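Local coordinates for protein CaaX farnesyltransferase beta subunit Ram1 (Aspergillus fumigatus, PDB 4LNG) that probably transfers, with its alpha partner, a farnesyl group from farnesyl diphosphate to a cysteine near the C-terminus of target proteins, binding zinc and the peptide, at residues Met154-Leu159 with Ala206-Ala211; Ala382-Gln387 with Gln445-Cys450. One frame throughout, in Å; residues are numbered along the deposited sequence.

Contact 1 of 2, residues Met154-Leu159 with Ala206-Ala211; sequences MVYWAL and AVLSIA. With JAN (6-[(S)-amino(4-chlorophenyl)(1-methyl-1H-imidazol-5-yl)methyl]-4-(3-chlorophenyl)-1-methylquinolin-2(1H)-one), chain F.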
loop_
_atom_site.group_PDB
_atom_site.type_symbol
_atom_site.label_atom_id
_atom_site.label_comp_id
_atom_site.label_asym_id
_atom_site.label_seq_id
_atom_site.Cartn_x
_atom_site.Cartn_y
_atom_site.Cartn_z
ATOM N N MET B 154 -6.291 2.839 -15.463
ATOM C CA MET B 154 -5.724 2.203 -16.649
ATOM C C MET B 154 -5.041 3.216 -17.561
ATOM O O MET B 154 -4.017 2.916 -18.178
ATOM C CB MET B 154 -6.800 1.432 -17.411
ATOM C CG MET B 154 -7.525 0.410 -16.551
ATOM S SD MET B 154 -8.902 -0.365 -17.412
ATOM C CE MET B 154 -8.026 -1.232 -18.702
ATOM N N VAL B 155 -5.605 4.417 -17.637
ATOM C CA VAL B 155 -4.991 5.490 -18.406
ATOM C C VAL B 155 -3.678 5.926 -17.765
ATOM O O VAL B 155 -2.670 6.107 -18.448
ATOM C CB VAL B 155 -5.937 6.698 -18.534
ATOM C CG1 VAL B 155 -5.222 7.871 -19.190
ATOM C CG2 VAL B 155 -7.172 6.311 -19.334
ATOM N N TYR B 156 -3.690 6.077 -16.446
ATOM C CA TYR B 156 -2.502 6.505 -15.720
ATOM C C TYR B 156 -1.340 5.511 -15.831
ATOM O O TYR B 156 -0.213 5.904 -16.133
ATOM C CB TYR B 156 -2.822 6.766 -14.243
ATOM C CG TYR B 156 -1.570 6.818 -13.402
ATOM C CD1 TYR B 156 -0.716 7.914 -13.461
ATOM C CD2 TYR B 156 -1.219 5.753 -12.580
ATOM C CE1 TYR B 156 0.451 7.952 -12.713
ATOM C CE2 TYR B 156 -0.066 5.782 -11.827
ATOM C CZ TYR B 156 0.766 6.882 -11.893
ATOM O OH TYR B 156 1.914 6.901 -11.137
ATOM N N TRP B 157 -1.615 4.235 -15.576
ATOM C CA TRP B 157 -0.583 3.198 -15.602
ATOM C C TRP B 157 0.122 3.148 -16.960
ATOM O O TRP B 157 1.349 3.034 -17.032
ATOM C CB TRP B 157 -1.182 1.826 -15.275
ATOM C CG TRP B 157 -1.728 1.708 -13.876
ATOM C CD1 TRP B 157 -1.241 2.303 -12.748
ATOM C CD2 TRP B 157 -2.879 0.954 -13.469
ATOM N NE1 TRP B 157 -2.016 1.960 -11.659
ATOM C CE2 TRP B 157 -3.027 1.134 -12.079
ATOM C CE3 TRP B 157 -3.793 0.141 -14.145
ATOM C CZ2 TRP B 157 -4.057 0.532 -11.352
ATOM C CZ3 TRP B 157 -4.815 -0.455 -13.423
ATOM C CH2 TRP B 157 -4.936 -0.258 -12.042
ATOM N N ALA B 158 -0.657 3.246 -18.033
ATOM C CA ALA B 158 -0.095 3.227 -19.381
ATOM C C ALA B 158 0.746 4.466 -19.687
ATOM O O ALA B 158 1.855 4.353 -20.213
ATOM C CB ALA B 158 -1.194 3.057 -20.414
ATOM N N LEU B 159 0.220 5.645 -19.367
ATOM C CA LEU B 159 0.948 6.890 -19.611
ATOM C C LEU B 159 2.225 6.953 -18.779
ATOM O O LEU B 159 3.261 7.418 -19.254
ATOM C CB LEU B 159 0.071 8.107 -19.306
ATOM C CG LEU B 159 -1.090 8.388 -20.261
ATOM C CD1 LEU B 159 -1.920 9.557 -19.760
ATOM C CD2 LEU B 159 -0.581 8.652 -21.674
ATOM N N ALA B 206 -6.558 10.631 -12.666
ATOM C CA ALA B 206 -6.894 11.611 -13.688
ATOM C C ALA B 206 -5.979 12.828 -13.615
ATOM O O ALA B 206 -5.516 13.326 -14.639
ATOM C CB ALA B 206 -8.345 12.028 -13.557
ATOM N N VAL B 207 -5.715 13.296 -12.399
ATOM C CA VAL B 207 -4.833 14.443 -12.199
ATOM C C VAL B 207 -3.399 14.158 -12.658
ATOM O O VAL B 207 -2.781 14.985 -13.329
ATOM C CB VAL B 207 -4.843 14.921 -10.725
ATOM C CG1 VAL B 207 -3.708 15.903 -10.467
ATOM C CG2 VAL B 207 -6.192 15.556 -10.383
ATOM N N LEU B 208 -2.881 12.984 -12.309
ATOM C CA LEU B 208 -1.531 12.599 -12.719
ATOM C C LEU B 208 -1.440 12.423 -14.234
ATOM O O LEU B 208 -0.437 12.784 -14.849
ATOM C CB LEU B 208 -1.090 11.310 -12.023
ATOM C CG LEU B 208 -0.916 11.328 -10.503
ATOM C CD1 LEU B 208 -0.214 10.062 -10.056
ATOM C CD2 LEU B 208 -0.145 12.547 -10.045
ATOM N N SER B 209 -2.485 11.854 -14.827
ATOM C CA SER B 209 -2.552 11.699 -16.278
ATOM C C SER B 209 -2.553 13.054 -16.968
ATOM O O SER B 209 -1.877 13.253 -17.976
ATOM C CB SER B 209 -3.807 10.920 -16.677
ATOM O OG SER B 209 -3.704 9.556 -16.300
ATOM N N ILE B 210 -3.331 13.979 -16.419
ATOM C CA ILE B 210 -3.411 15.335 -16.938
ATOM C C ILE B 210 -2.059 16.030 -16.805
ATOM O O ILE B 210 -1.629 16.748 -17.708
ATOM C CB ILE B 210 -4.532 16.127 -16.218
ATOM C CG1 ILE B 210 -5.896 15.702 -16.771
ATOM C CG2 ILE B 210 -4.333 17.630 -16.371
ATOM C CD1 ILE B 210 -7.065 16.031 -15.870
ATOM N N ALA B 211 -1.387 15.791 -15.682
ATOM C CA ALA B 211 -0.054 16.335 -15.448
ATOM C C ALA B 211 0.949 15.845 -16.493
ATOM O O ALA B 211 1.750 16.625 -17.010
ATOM C CB ALA B 211 0.425 15.979 -14.043
HETATM C C1 JAN F . -2.697 -6.614 -3.525
HETATM N N1 JAN F . -2.189 -6.433 -4.961
HETATM C C2 JAN F . -0.909 -6.592 -5.136
HETATM N N2 JAN F . -0.670 -6.607 -6.371
HETATM C C3 JAN F . -1.755 -6.352 -7.243
HETATM C C4 JAN F . -2.846 -6.449 -6.233
HETATM C C5 JAN F . -4.473 -6.191 -6.475
HETATM C C6 JAN F . -4.783 -4.942 -5.583
HETATM C C7 JAN F . -3.997 -3.851 -5.713
HETATM C C8 JAN F . -4.269 -2.568 -5.198
HETATM C C9 JAN F . -5.705 -2.809 -4.699
HETATM CL CL1 JAN F . -6.220 -1.027 -4.129
HETATM C C10 JAN F . -6.458 -3.749 -4.561
HETATM C C11 JAN F . -5.956 -5.008 -5.056
HETATM N N3 JAN F . -5.034 -7.289 -5.758
HETATM C C12 JAN F . -4.519 -6.096 -8.007
HETATM C C13 JAN F . -5.020 -5.054 -8.470
HETATM C C14 JAN F . -5.313 -5.113 -9.817
HETATM C C15 JAN F . -4.314 -7.354 -8.537
HETATM C C16 JAN F . -4.445 -7.391 -10.141
HETATM C C17 JAN F . -4.885 -5.967 -10.581
HETATM N N4 JAN F . -5.114 -6.133 -12.023
HETATM C C18 JAN F . -4.636 -7.411 -12.800
HETATM C C19 JAN F . -5.378 -4.984 -12.699
HETATM O O1 JAN F . -5.450 -5.085 -13.949
HETATM C C20 JAN F . -5.694 -3.934 -11.854
HETATM C C21 JAN F . -5.816 -3.922 -10.507
HETATM C C22 JAN F . -6.145 -2.708 -9.753
HETATM C C23 JAN F . -5.081 -1.981 -9.051
HETATM C C24 JAN F . -5.659 -0.869 -8.446
HETATM CL CL2 JAN F . -4.475 0.100 -7.527
HETATM C C25 JAN F . -7.079 -0.425 -8.286
HETATM C C26 JAN F . -7.909 -1.160 -9.217
HETATM C C27 JAN F . -7.420 -2.234 -9.767
#
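Tyr156 and Ser209 bring together two helices of the alpha-alpha toroid, 151-164 and 200-213, whose local axes approach to 8.7 Å and run in roughly the same direction, 38° apart. Tyr156 CA and Ser209 CA lie 5.2 Å apart, consistent with the small serine side chain at this crossing. Tyr156 can be followed outward. Its CB faces Ser209 OG at 3.6 Å, and with CG anti to the backbone N (chi1 164°) the ring leaves this point to run past Leu208. CD1 meets Leu208 CB, while CE1 touches Leu208 CD1 at 3.5 Å, the closest apolar approach between segments 154-159 and 206-211. CZ and OH still brush that same methyl, so one leucine branch, crossing the ring obliquely, follows its outer half. At the tip, OH is hydrogen-bonded to the carbonyl O of Val499, which ties the phenol to a later part of the chain.

Ser209 OG sits near the plane of the Tyr156 ring, at its edge, but its hydrogen bond goes to Ala205 O in its own helix. The hydroxyl of this buried serine is thus satisfied within the helix, and its contact with Tyr156 is one of close packing. The next residue after Tyr156, Trp157, has its CB pointing away from 206-211 and meets the bound JAN, its CH2 3.5 Å from C23 of the 3-chlorophenyl ring. Val155 CG1 also reaches Ser209 OG at 3.7 Å, and Leu159 CD1 rests on Ser209 CB at 3.9 Å.

Contact 2 of 2, residues Ala382-Gln387 with Gln445-Cys450; sequences ALDGTQ and QYYHYC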
loop_
_atom_site.group_PDB
_atom_site.type_symbol
_atom_site.label_atom_id
_atom_site.label_comp_id
_atom_site.label_asym_id
_atom_site.label_seq_id
_atom_site.Cartn_x
_atom_site.Cartn_y
_atom_site.Cartn_z
ATOM N N ALA B 382 14.676 11.408 5.369
ATOM C CA ALA B 382 14.355 11.673 6.769
ATOM C C ALA B 382 15.600 11.526 7.638
ATOM O O ALA B 382 15.750 12.218 8.645
ATOM C CB ALA B 382 13.250 10.744 7.255
ATOM N N LEU B 383 16.494 10.629 7.229
ATOM C CA LEU B 383 17.747 10.397 7.942
ATOM C C LEU B 383 18.844 11.382 7.529
ATOM O O LEU B 383 19.620 11.842 8.372
ATOM C CB LEU B 383 18.229 8.959 7.720
ATOM C CG LEU B 383 17.336 7.840 8.261
ATOM C CD1 LEU B 383 17.875 6.475 7.852
ATOM C CD2 LEU B 383 17.223 7.942 9.773
ATOM N N ASP B 384 18.911 11.698 6.239
ATOM C CA ASP B 384 19.951 12.591 5.716
ATOM C C ASP B 384 19.674 14.061 6.002
ATOM O O ASP B 384 20.590 14.834 6.283
ATOM C CB ASP B 384 20.105 12.419 4.204
ATOM C CG ASP B 384 20.739 11.100 3.825
ATOM O OD1 ASP B 384 21.390 10.482 4.693
ATOM O OD2 ASP B 384 20.588 10.690 2.653
ATOM N N GLY B 385 18.409 14.449 5.902
ATOM C CA GLY B 385 18.040 15.846 6.022
ATOM C C GLY B 385 18.094 16.542 4.677
ATOM O O GLY B 385 18.560 15.977 3.683
ATOM N N THR B 386 17.610 17.779 4.650
ATOM C CA THR B 386 17.547 18.567 3.426
ATOM C C THR B 386 18.937 18.933 2.905
ATOM O O THR B 386 19.781 19.420 3.655
ATOM C CB THR B 386 16.707 19.841 3.649
ATOM O OG1 THR B 386 15.315 19.502 3.620
ATOM C CG2 THR B 386 16.989 20.875 2.579
ATOM N N GLN B 387 19.169 18.684 1.618
ATOM C CA GLN B 387 20.449 18.991 0.988
ATOM C C GLN B 387 20.498 20.441 0.509
ATOM O O GLN B 387 19.628 20.881 -0.243
ATOM C CB GLN B 387 20.707 18.051 -0.192
ATOM C CG GLN B 387 20.563 16.570 0.133
ATOM C CD GLN B 387 21.651 16.057 1.058
ATOM O OE1 GLN B 387 22.837 16.109 0.732
ATOM N NE2 GLN B 387 21.248 15.556 2.223
ATOM N N GLN B 445 17.883 3.747 -10.266
ATOM C CA GLN B 445 18.795 4.374 -11.216
ATOM C C GLN B 445 19.073 5.840 -10.890
ATOM O O GLN B 445 19.820 6.506 -11.606
ATOM C CB GLN B 445 18.246 4.250 -12.639
ATOM C CG GLN B 445 18.059 2.819 -13.110
ATOM C CD GLN B 445 17.317 2.725 -14.434
ATOM O OE1 GLN B 445 16.626 3.657 -14.841
ATOM N NE2 GLN B 445 17.459 1.591 -15.113
ATOM N N TYR B 446 18.479 6.343 -9.808
ATOM C CA TYR B 446 18.657 7.744 -9.434
ATOM C C TYR B 446 18.880 7.986 -7.948
ATOM O O TYR B 446 18.386 7.245 -7.100
ATOM C CB TYR B 446 17.453 8.585 -9.894
ATOM C CG TYR B 446 17.324 8.636 -11.391
ATOM C CD1 TYR B 446 18.027 9.574 -12.134
ATOM C CD2 TYR B 446 16.528 7.722 -12.067
ATOM C CE1 TYR B 446 17.930 9.609 -13.515
ATOM C CE2 TYR B 446 16.424 7.746 -13.442
ATOM C CZ TYR B 446 17.127 8.689 -14.161
ATOM O OH TYR B 446 17.022 8.711 -15.532
ATOM N N TYR B 447 19.634 9.034 -7.635
ATOM C CA TYR B 447 19.683 9.540 -6.273
ATOM C C TYR B 447 18.581 10.584 -6.148
ATOM O O TYR B 447 18.643 11.639 -6.781
ATOM C CB TYR B 447 21.050 10.160 -5.967
ATOM C CG TYR B 447 21.161 10.777 -4.586
ATOM C CD1 TYR B 447 20.383 10.319 -3.528
ATOM C CD2 TYR B 447 22.038 11.828 -4.346
ATOM C CE1 TYR B 447 20.478 10.887 -2.270
ATOM C CE2 TYR B 447 22.141 12.402 -3.092
ATOM C CZ TYR B 447 21.359 11.927 -2.059
ATOM O OH TYR B 447 21.458 12.496 -0.809
ATOM N N HIS B 448 17.566 10.274 -5.349
ATOM C CA HIS B 448 16.454 11.189 -5.119
ATOM C C HIS B 448 16.632 11.833 -3.751
ATOM O O HIS B 448 16.797 11.134 -2.754
ATOM C CB HIS B 448 15.114 10.449 -5.145
ATOM C CG HIS B 448 14.720 9.943 -6.498
ATOM N ND1 HIS B 448 14.352 10.783 -7.527
ATOM C CD2 HIS B 448 14.619 8.684 -6.985
ATOM C CE1 HIS B 448 14.053 10.061 -8.594
ATOM N NE2 HIS B 448 14.205 8.785 -8.290
ATOM N N TYR B 449 16.588 13.158 -3.705
ATOM C CA TYR B 449 16.813 13.878 -2.457
ATOM C C TYR B 449 16.034 15.185 -2.436
ATOM O O TYR B 449 15.716 15.738 -3.486
ATOM C CB TYR B 449 18.308 14.150 -2.262
ATOM C CG TYR B 449 18.965 14.865 -3.422
ATOM C CD1 TYR B 449 19.457 14.156 -4.510
ATOM C CD2 TYR B 449 19.103 16.246 -3.425
ATOM C CE1 TYR B 449 20.062 14.805 -5.572
ATOM C CE2 TYR B 449 19.706 16.904 -4.483
ATOM C CZ TYR B 449 20.182 16.178 -5.553
ATOM O OH TYR B 449 20.783 16.825 -6.609
ATOM N N CYS B 450 15.711 15.668 -1.240
ATOM C CA CYS B 450 15.000 16.935 -1.105
ATOM C C CYS B 450 15.975 18.071 -0.807
ATOM O O CYS B 450 17.007 17.867 -0.170
ATOM C CB CYS B 450 13.901 16.848 -0.036
ATOM S SG CYS B 450 14.477 16.554 1.649
HETATM O O HOH W 1 18.594 12.141 1.041
HETATM O O HOH W 2 17.267 14.641 1.083
#
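The ring of Tyr447, in one of its two conformers, carries Tyr449 CD1 on one face, 3.4 Å above its plane and offset toward the rim, and its OH lies near Asp384 OD2 and Gln387 CD; these contacts are doubtful to that extent. Both tyrosines belong to strand 446-450 of a two-stranded antiparallel sheet, paired with strand 467-471, which here meets the turn that ends helix 375-384. Carboxylate and Tyr447 ring stand 78° apart, with Asp384 OD2 and Tyr447 OH 4.0 Å from each other; water 1 bridges them from the side, donating to Asp384 OD2 and bound weakly to Tyr447 OH. Asp384 OD2 is also hydrogen-bonded to Ser396 OG. Gln387 crosses Tyr449 at about a right angle, its CG 3.9 Å from Tyr449 CD2.

Gly385, with positive phi, turns the chain out of the helix. Gln387 then folds back, bent at chi2 (-69°), so that NE2 donates to Gly385 O at 3.1 Å from above the carbonyl plane, which holds the amide beside the turn. Water 2 donates to the same oxygen and accepts from Cys450 N, joining turn and strand a second time. Thr386 OG1 bonds to Glu329. The direct link between the backbones is nearly straight: Gln387 N donates to Cys450 O at 2.9 Å, in the carbonyl plane, with an angle of 167° at the hydrogen.

Contact 1 closes before contact 2 opens along the chain, and the two do not touch: their centres are 26 Å apart and their nearest atoms about 13 Å. Both lie in the alpha-alpha toroid, but they differ in place and kind. Contact 1 is buried beside the active site, with the side chain of Tyr156 about 8 Å from bound farnesyl diphosphate and about 11 Å from that of the zinc ligand Cys367. Contact 2 lies at the surface, away from the zinc site. Helix 431-444 connects the two regions: it packs on Tyr156 through Tyr436, carries the zinc ligand His433, and leads into strand 446-450 of contact 2.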